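Local structure of chitin deacetylase 1 (Bombyx mori, 5ZNT) at residues Leu167-Leu181 against Ala207-Arg219. The protein removes the acetyl groups from N-acetylglucosamine residues of chitin using zinc, a reaction carried out by the carbohydrate esterase 4 region present in this chain. Sequence-based numbering, arbitrary orientation.
Unlike the reference sequence in segment 167-181: Pro180 (reference Arg).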
ATOM      1  N   LEU A 167      -2.900   9.922  -6.058  1.00 22.49           N
ATOM      2  CA  LEU A 167      -3.125  10.542  -4.754  1.00 22.75           C
ATOM      3  C   LEU A 167      -1.909  10.389  -3.850  1.00 23.17           C
ATOM      4  O   LEU A 167      -1.474  11.350  -3.203  1.00 24.76           O
ATOM      5  CB  LEU A 167      -4.356   9.934  -4.089  1.00 23.35           C
ATOM      6  CG  LEU A 167      -4.678  10.436  -2.679  1.00 23.38           C
ATOM      7  CD1 LEU A 167      -4.992  11.947  -2.713  1.00 27.46           C
ATOM      8  CD2 LEU A 167      -5.828   9.611  -2.086  1.00 22.32           C
ATOM      9  N   TYR A 168      -1.338   9.193  -3.783  1.00 17.84           N
ATOM     10  CA  TYR A 168      -0.276   8.989  -2.822  1.00 19.48           C
ATOM     11  C   TYR A 168       0.750   8.022  -3.361  1.00 21.46           C
ATOM     12  O   TYR A 168       0.459   7.170  -4.210  1.00 21.57           O
ATOM     13  CB  TYR A 168      -0.800   8.467  -1.479  1.00 19.20           C
ATOM     14  CG  TYR A 168      -1.357   7.057  -1.535  1.00 21.87           C
ATOM     15  CD1 TYR A 168      -0.535   5.951  -1.317  1.00 18.27           C
ATOM     16  CD2 TYR A 168      -2.696   6.836  -1.828  1.00 18.40           C
ATOM     17  CE1 TYR A 168      -1.045   4.650  -1.372  1.00 18.79           C
ATOM     18  CE2 TYR A 168      -3.213   5.539  -1.898  1.00 20.76           C
ATOM     19  CZ  TYR A 168      -2.383   4.460  -1.658  1.00 18.55           C
ATOM     20  OH  TYR A 168      -2.877   3.181  -1.734  1.00 18.70           O
ATOM     21  N   ASP A 169       1.950   8.153  -2.816  1.00 19.51           N
ATOM     22  CA  ASP A 169       3.011   7.181  -2.944  1.00 18.01           C
ATOM     23  C   ASP A 169       3.204   6.465  -1.612  1.00 21.64           C
ATOM     24  O   ASP A 169       2.988   7.043  -0.541  1.00 21.17           O
ATOM     25  CB  ASP A 169       4.309   7.868  -3.356  1.00 20.90           C
ATOM     26  CG  ASP A 169       5.477   6.935  -3.319  1.00 21.80           C
ATOM     27  OD1 ASP A 169       5.529   6.032  -4.177  1.00 20.07           O
ATOM     28  OD2 ASP A 169       6.332   7.066  -2.423  1.00 21.49           O
ATOM     29  N   SER A 170       3.593   5.190  -1.682  1.00 17.36           N
ATOM     30  CA  SER A 170       4.042   4.437  -0.506  1.00 21.36           C
ATOM     31  C   SER A 170       5.287   3.661  -0.929  1.00 18.13           C
ATOM     32  O   SER A 170       5.300   2.432  -1.033  1.00 19.07           O
ATOM     33  CB  SER A 170       2.968   3.505   0.057  1.00 20.47           C
ATOM     34  OG  SER A 170       3.409   2.961   1.312  1.00 15.99           O
ATOM     35  N   THR A 171       6.347   4.408  -1.192  1.00 17.16           N
ATOM     36  CA  THR A 171       7.651   3.854  -1.540  1.00 18.57           C
ATOM     37  C   THR A 171       8.763   4.313  -0.601  1.00 20.23           C
ATOM     38  O   THR A 171       9.758   3.605  -0.441  1.00 20.02           O
ATOM     39  CB  THR A 171       8.019   4.259  -2.977  1.00 19.27           C
ATOM     40  OG1 THR A 171       6.929   3.955  -3.858  1.00 23.10           O
ATOM     41  CG2 THR A 171       9.285   3.566  -3.443  1.00 18.00           C
ATOM     42  N   ILE A 172       8.608   5.469   0.031  1.00 20.94           N
ATOM     43  CA  ILE A 172       9.666   6.055   0.845  1.00 23.55           C
ATOM     44  C   ILE A 172       9.676   5.392   2.213  1.00 21.76           C
ATOM     45  O   ILE A 172       8.640   5.304   2.880  1.00 22.11           O
ATOM     46  CB  ILE A 172       9.468   7.571   0.957  1.00 23.82           C
ATOM     47  CG1 ILE A 172       9.673   8.197  -0.424  1.00 19.04           C
ATOM     48  CG2 ILE A 172      10.441   8.167   2.017  1.00 22.29           C
ATOM     49  CD1 ILE A 172       9.316   9.666  -0.469  1.00 20.77           C
ATOM     50  N   THR A 173      10.836   4.890   2.623  1.00 20.83           N
ATOM     51  CA  THR A 173      10.994   4.262   3.927  1.00 21.32           C
ATOM     52  C   THR A 173      11.505   5.282   4.944  1.00 28.68           C
ATOM     53  O   THR A 173      12.350   6.121   4.620  1.00 24.48           O
ATOM     54  CB  THR A 173      11.960   3.079   3.829  1.00 27.38           C
ATOM     55  OG1 THR A 173      11.397   2.069   2.957  1.00 29.25           O
ATOM     56  CG2 THR A 173      12.180   2.500   5.168  1.00 28.44           C
ATOM     57  N   ALA A 174      10.969   5.228   6.169  1.00 27.28           N
ATOM     58  CA  ALA A 174      11.503   6.052   7.248  1.00 27.01           C
ATOM     59  C   ALA A 174      12.265   5.173   8.213  1.00 25.70           C
ATOM     60  O   ALA A 174      11.737   4.141   8.636  1.00 26.69           O
ATOM     61  CB  ALA A 174      10.384   6.798   7.995  1.00 27.71           C
ATOM     62  N   PRO A 175      13.495   5.520   8.582  1.00 28.48           N
ATOM     63  CA  PRO A 175      14.244   4.653   9.494  1.00 26.98           C
ATOM     64  C   PRO A 175      13.507   4.489  10.813  1.00 23.81           C
ATOM     65  O   PRO A 175      12.762   5.377  11.242  1.00 21.76           O
ATOM     66  CB  PRO A 175      15.585   5.392   9.685  1.00 31.52           C
ATOM     67  CG  PRO A 175      15.304   6.790   9.359  1.00 36.11           C
ATOM     68  CD  PRO A 175      14.226   6.759   8.267  1.00 35.86           C
ATOM     69  N   LEU A 176      13.696   3.321  11.422  1.00 25.90           N
ATOM     70  CA  LEU A 176      13.152   3.011  12.739  1.00 29.47           C
ATOM     71  C   LEU A 176      13.357   4.186  13.683  1.00 33.57           C
ATOM     72  O   LEU A 176      14.479   4.679  13.846  1.00 27.84           O
ATOM     73  CB  LEU A 176      13.828   1.760  13.290  1.00 25.50           C
ATOM     74  CG  LEU A 176      13.366   1.342  14.689  1.00 30.01           C
ATOM     75  CD1 LEU A 176      11.877   1.024  14.699  1.00 31.71           C
ATOM     76  CD2 LEU A 176      14.171   0.179  15.241  1.00 27.54           C
ATOM     77  N   SER A 177      12.248   4.673  14.232  1.00 29.91           N
ATOM     78  CA  SER A 177      12.176   5.894  15.015  1.00 30.08           C
ATOM     79  C   SER A 177      11.139   5.683  16.103  1.00 34.82           C
ATOM     80  O   SER A 177      10.178   4.934  15.912  1.00 28.00           O
ATOM     81  CB  SER A 177      11.737   7.115  14.183  1.00 29.96           C
ATOM     82  OG  SER A 177      12.681   7.469  13.190  1.00 48.44           O
ATOM     83  N   ASN A 178      11.324   6.366  17.229  1.00 28.46           N
ATOM     84  CA  ASN A 178      10.320   6.406  18.293  1.00 30.45           C
ATOM     85  C   ASN A 178      10.089   7.853  18.704  1.00 33.42           C
ATOM     86  O   ASN A 178      11.016   8.502  19.230  1.00 37.05           O
ATOM     87  CB  ASN A 178      10.750   5.554  19.478  1.00 29.41           C
ATOM     88  CG  ASN A 178      10.753   4.089  19.142  1.00 34.13           C
ATOM     89  OD1 ASN A 178       9.696   3.492  18.911  1.00 31.40           O
ATOM     90  ND2 ASN A 178      11.938   3.494  19.090  1.00 32.31           N
ATOM     91  N   PRO A 179       8.899   8.408  18.465  1.00 29.62           N
ATOM     92  CA  PRO A 179       7.784   7.670  17.860  1.00 25.61           C
ATOM     93  C   PRO A 179       7.928   7.500  16.333  1.00 29.53           C
ATOM     94  O   PRO A 179       8.758   8.187  15.724  1.00 24.19           O
ATOM     95  CB  PRO A 179       6.571   8.535  18.214  1.00 28.54           C
ATOM     96  CG  PRO A 179       7.112   9.925  18.298  1.00 30.17           C
ATOM     97  CD  PRO A 179       8.542   9.801  18.789  1.00 31.18           C
ATOM     98  N   PRO A 180       7.159   6.581  15.745  1.00 28.10           N
ATOM     99  CA  PRO A 180       7.121   6.469  14.273  1.00 23.38           C
ATOM    100  C   PRO A 180       6.416   7.670  13.663  1.00 28.18           C
ATOM    101  O   PRO A 180       5.874   8.533  14.363  1.00 26.19           O
ATOM    102  CB  PRO A 180       6.342   5.172  14.032  1.00 23.26           C
ATOM    103  CG  PRO A 180       5.450   5.053  15.259  1.00 24.91           C
ATOM    104  CD  PRO A 180       6.297   5.583  16.405  1.00 25.47           C
ATOM    105  N   LEU A 181       6.406   7.721  12.326  1.00 23.39           N
ATOM    106  CA  LEU A 181       5.969   8.915  11.608  1.00 20.91           C
ATOM    107  C   LEU A 181       4.563   8.736  11.046  1.00 23.88           C
ATOM    108  O   LEU A 181       4.191   7.643  10.607  1.00 22.40           O
ATOM    109  CB  LEU A 181       6.946   9.256  10.473  1.00 22.87           C
ATOM    110  CG  LEU A 181       8.180  10.105  10.818  1.00 32.37           C
ATOM    111  CD1 LEU A 181       9.016   9.459  11.907  1.00 32.16           C
ATOM    112  CD2 LEU A 181       9.043  10.366   9.581  1.00 30.45           C
ATOM    113  N   ALA A 207       2.643  17.881  -5.100  1.00 31.25           N
ATOM    114  CA  ALA A 207       1.297  17.762  -4.539  1.00 28.85           C
ATOM    115  C   ALA A 207       0.869  16.294  -4.476  1.00 29.44           C
ATOM    116  O   ALA A 207      -0.077  15.860  -5.135  1.00 29.05           O
ATOM    117  CB  ALA A 207       0.309  18.581  -5.359  1.00 27.81           C
ATOM    118  N   VAL A 208       1.591  15.532  -3.650  1.00 21.90           N
ATOM    119  CA  VAL A 208       1.428  14.085  -3.536  1.00 24.90           C
ATOM    120  C   VAL A 208       1.527  13.721  -2.067  1.00 26.64           C
ATOM    121  O   VAL A 208       2.399  14.227  -1.353  1.00 26.25           O
ATOM    122  CB  VAL A 208       2.510  13.313  -4.329  1.00 28.22           C
ATOM    123  CG1 VAL A 208       2.277  11.801  -4.222  1.00 25.70           C
ATOM    124  CG2 VAL A 208       2.550  13.766  -5.813  1.00 25.48           C
ATOM    125  N   TRP A 209       0.676  12.807  -1.621  1.00 19.41           N
ATOM    126  CA  TRP A 209       0.794  12.271  -0.272  1.00 19.86           C
ATOM    127  C   TRP A 209       1.852  11.181  -0.240  1.00 22.95           C
ATOM    128  O   TRP A 209       2.029  10.433  -1.205  1.00 22.79           O
ATOM    129  CB  TRP A 209      -0.539  11.695   0.201  1.00 19.99           C
ATOM    130  CG  TRP A 209      -1.571  12.706   0.530  1.00 28.08           C
ATOM    131  CD1 TRP A 209      -2.471  13.290  -0.329  1.00 28.69           C
ATOM    132  CD2 TRP A 209      -1.837  13.258   1.825  1.00 24.42           C
ATOM    133  NE1 TRP A 209      -3.280  14.168   0.360  1.00 30.09           N
ATOM    134  CE2 TRP A 209      -2.906  14.173   1.679  1.00 25.54           C
ATOM    135  CE3 TRP A 209      -1.271  13.068   3.093  1.00 28.77           C
ATOM    136  CZ2 TRP A 209      -3.429  14.899   2.756  1.00 30.48           C
ATOM    137  CZ3 TRP A 209      -1.792  13.789   4.167  1.00 34.87           C
ATOM    138  CH2 TRP A 209      -2.865  14.696   3.986  1.00 32.13           C
ATOM    139  N   GLU A 210       2.557  11.080   0.889  1.00 21.75           N
ATOM    140  CA  GLU A 210       3.474   9.973   1.126  1.00 19.69           C
ATOM    141  C   GLU A 210       2.933   9.125   2.268  1.00 24.88           C
ATOM    142  O   GLU A 210       2.971   9.544   3.431  1.00 21.86           O
ATOM    143  CB  GLU A 210       4.891  10.443   1.453  1.00 22.33           C
ATOM    144  CG  GLU A 210       5.841   9.275   1.779  1.00 21.61           C
ATOM    145  CD  GLU A 210       5.974   8.317   0.593  1.00 23.07           C
ATOM    146  OE1 GLU A 210       6.004   8.811  -0.549  1.00 23.56           O
ATOM    147  OE2 GLU A 210       6.066   7.089   0.788  1.00 17.43           O
ATOM    148  N   MET A 211       2.475   7.914   1.942  1.00 21.66           N
ATOM    149  CA  MET A 211       2.117   6.936   2.969  1.00 19.69           C
ATOM    150  C   MET A 211       3.409   6.280   3.427  1.00 20.59           C
ATOM    151  O   MET A 211       3.764   5.172   3.021  1.00 19.62           O
ATOM    152  CB  MET A 211       1.119   5.918   2.431  1.00 18.02           C
ATOM    153  CG  MET A 211      -0.284   6.492   2.270  1.00 24.53           C
ATOM    154  SD  MET A 211      -1.026   7.029   3.846  1.00 29.24           S
ATOM    155  CE  MET A 211      -0.972   5.510   4.814  1.00 23.84           C
ATOM    156  N   VAL A 212       4.117   6.989   4.315  1.00 20.99           N
ATOM    157  CA  VAL A 212       5.496   6.640   4.609  1.00 15.79           C
ATOM    158  C   VAL A 212       5.560   5.251   5.215  1.00 20.47           C
ATOM    159  O   VAL A 212       4.663   4.824   5.959  1.00 22.76           O
ATOM    160  CB  VAL A 212       6.122   7.707   5.534  1.00 22.60           C
ATOM    161  CG1 VAL A 212       5.369   7.802   6.882  1.00 17.75           C
ATOM    162  CG2 VAL A 212       7.607   7.457   5.750  1.00 20.60           C
ATOM    163  N   MET A 213       6.615   4.521   4.879  1.00 19.83           N
ATOM    164  CA  MET A 213       6.794   3.142   5.323  1.00 19.86           C
ATOM    165  C   MET A 213       7.763   3.172   6.502  1.00 26.23           C
ATOM    166  O   MET A 213       8.979   3.144   6.327  1.00 21.85           O
ATOM    167  CB  MET A 213       7.303   2.263   4.179  1.00 18.81           C
ATOM    168  CG  MET A 213       6.327   2.191   2.981  1.00 20.36           C
ATOM    169  SD  MET A 213       6.999   1.258   1.553  1.00 21.04           S
ATOM    170  CE  MET A 213       6.977  -0.416   2.157  1.00 16.82           C
ATOM    171  N   ASN A 214       7.207   3.240   7.716  1.00 22.43           N
ATOM    172  CA  ASN A 214       8.031   3.170   8.919  1.00 25.06           C
ATOM    173  C   ASN A 214       8.661   1.798   9.037  1.00 25.85           C
ATOM    174  O   ASN A 214       7.966   0.782   8.971  1.00 24.48           O
ATOM    175  CB  ASN A 214       7.191   3.441  10.168  1.00 18.18           C
ATOM    176  CG  ASN A 214       6.757   4.871  10.280  1.00 23.15           C
ATOM    177  OD1 ASN A 214       7.562   5.747  10.594  1.00 25.96           O
ATOM    178  ND2 ASN A 214       5.470   5.126  10.038  1.00 22.62           N
ATOM    179  N   GLU A 215       9.975   1.756   9.249  1.00 19.30           N
ATOM    180  CA  GLU A 215      10.605   0.481   9.549  1.00 23.32           C
ATOM    181  C   GLU A 215      10.054  -0.075  10.854  1.00 26.72           C
ATOM    182  O   GLU A 215       9.703   0.668  11.769  1.00 28.97           O
ATOM    183  CB  GLU A 215      12.118   0.636   9.667  1.00 24.90           C
ATOM    184  CG  GLU A 215      12.820   0.886   8.346  1.00 24.67           C
ATOM    185  CD  GLU A 215      14.332   0.877   8.522  1.00 31.53           C
ATOM    186  OE1 GLU A 215      14.806   1.281   9.611  1.00 27.78           O
ATOM    187  OE2 GLU A 215      15.031   0.462   7.586  1.00 28.37           O
ATOM    188  N   LEU A 216       9.964  -1.392  10.928  1.00 23.31           N
ATOM    189  CA  LEU A 216       9.555  -2.053  12.150  1.00 23.83           C
ATOM    190  C   LEU A 216      10.802  -2.497  12.916  1.00 28.95           C
ATOM    191  O   LEU A 216      11.866  -2.707  12.330  1.00 23.05           O
ATOM    192  CB  LEU A 216       8.646  -3.249  11.848  1.00 25.03           C
ATOM    193  CG  LEU A 216       7.125  -2.998  11.678  1.00 29.73           C
ATOM    194  CD1 LEU A 216       6.793  -1.772  10.894  1.00 33.30           C
ATOM    195  CD2 LEU A 216       6.463  -4.214  11.027  1.00 32.29           C
ATOM    196  N   ASP A 217      10.656  -2.611  14.237  1.00 28.25           N
ATOM    197  CA  ASP A 217      11.734  -3.007  15.146  1.00 26.69           C
ATOM    198  C   ASP A 217      11.768  -4.528  15.202  1.00 27.10           C
ATOM    199  O   ASP A 217      10.817  -5.167  15.664  1.00 26.88           O
ATOM    200  CB  ASP A 217      11.499  -2.380  16.524  1.00 27.62           C
ATOM    201  CG  ASP A 217      12.598  -2.707  17.546  1.00 32.85           C
ATOM    202  OD1 ASP A 217      13.548  -3.463  17.254  1.00 30.76           O
ATOM    203  OD2 ASP A 217      12.492  -2.183  18.671  1.00 34.24           O
ATOM    204  N   ARG A 218      12.840  -5.119  14.696  1.00 26.62           N
ATOM    205  CA  ARG A 218      12.909  -6.571  14.621  1.00 30.17           C
ATOM    206  C   ARG A 218      13.605  -7.196  15.828  1.00 37.15           C
ATOM    207  O   ARG A 218      13.822  -8.413  15.837  1.00 34.83           O
ATOM    208  CB  ARG A 218      13.649  -6.976  13.355  1.00 31.32           C
ATOM    209  CG  ARG A 218      15.070  -6.512  13.464  1.00 39.88           C
ATOM    210  CD  ARG A 218      15.970  -7.258  12.577  1.00 49.94           C
ATOM    211  NE  ARG A 218      15.986  -6.648  11.264  1.00 44.56           N
ATOM    212  CZ  ARG A 218      16.872  -6.961  10.334  1.00 62.11           C
ATOM    213  NH1 ARG A 218      17.810  -7.870  10.610  1.00 61.81           N
ATOM    214  NH2 ARG A 218      16.821  -6.368   9.142  1.00 55.36           N
ATOM    215  N   ARG A 219      13.987  -6.398  16.827  1.00 37.89           N
ATOM    216  CA  ARG A 219      14.745  -6.932  17.954  1.00 38.30           C
ATOM    217  C   ARG A 219      13.908  -7.954  18.709  1.00 41.66           C
ATOM    218  O   ARG A 219      12.786  -7.657  19.132  1.00 41.64           O
ATOM    219  CB  ARG A 219      15.179  -5.799  18.883  1.00 41.86           C
ATOM    220  CG  ARG A 219      16.393  -5.026  18.385  1.00 40.18           C
ATOM    221  CD  ARG A 219      16.686  -3.865  19.320  1.00 41.92           C
ATOM    222  NE  ARG A 219      15.483  -3.079  19.578  1.00 42.25           N
ATOM    223  CZ  ARG A 219      15.344  -2.223  20.586  1.00 46.93           C
ATOM    224  NH1 ARG A 219      16.339  -2.037  21.448  1.00 49.34           N
ATOM    225  NH2 ARG A 219      14.204  -1.560  20.739  1.00 46.02           N
TER
HETATM  226  O   HOH W   1      -2.281  14.043  -3.946  1.00 42.73           O
HETATM  227  O   HOH W   2       9.906   5.258  11.479  1.00 30.97           O
HETATM  228  O   HOH W   3       9.644   3.159  13.250  1.00 27.94           O
HETATM  229  O   HOH W   4      12.185   0.676  19.070  1.00 32.86           O
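The Asn214 amide makes two hydrogen bonds to the backbone of Leu181: ND2 donates to Leu181 O, which lies near the amide plane, and OD1 accepts from Leu181 N at 2.9 Å, tilted from the carbonyl plane. Replacing Asn214 by an alanine removes the amide and would probably leave Leu181 N and O without these mates, the returning loop held less firmly. The backbones pair in parallel, first Tyr168 and Asp169 beside Trp209 and Glu210, then, one residue out of step, Thr173 and Ala174 beside Met213 and Asn214.

From Glu210, CB leaves the strand on the face shared with Asp169. CG, anti to the backbone N (chi1 177°), reaches Ile172 CB and CD1. A bend at chi2 (61°) brings CD to 3.4 Å from Asp169 O. OE1 then lies 2.6 Å from Asp169 OD2, so one of these buried acids probably carries a proton. OE2 accepts Ile172 N at 3.1 Å, from above the carboxylate plane, and Thr171 N weakly.

This buried pairing borders the metal site, the Thr171 side chain about 7 Å from that of zinc ligand His101. Strand 209-214 runs between 168-169 and 173-174 on one side and antiparallel 184-185 on the other; helix 303-311 packs on Tyr168 and Trp209, helix 243-258 on Leu176 and Leu216.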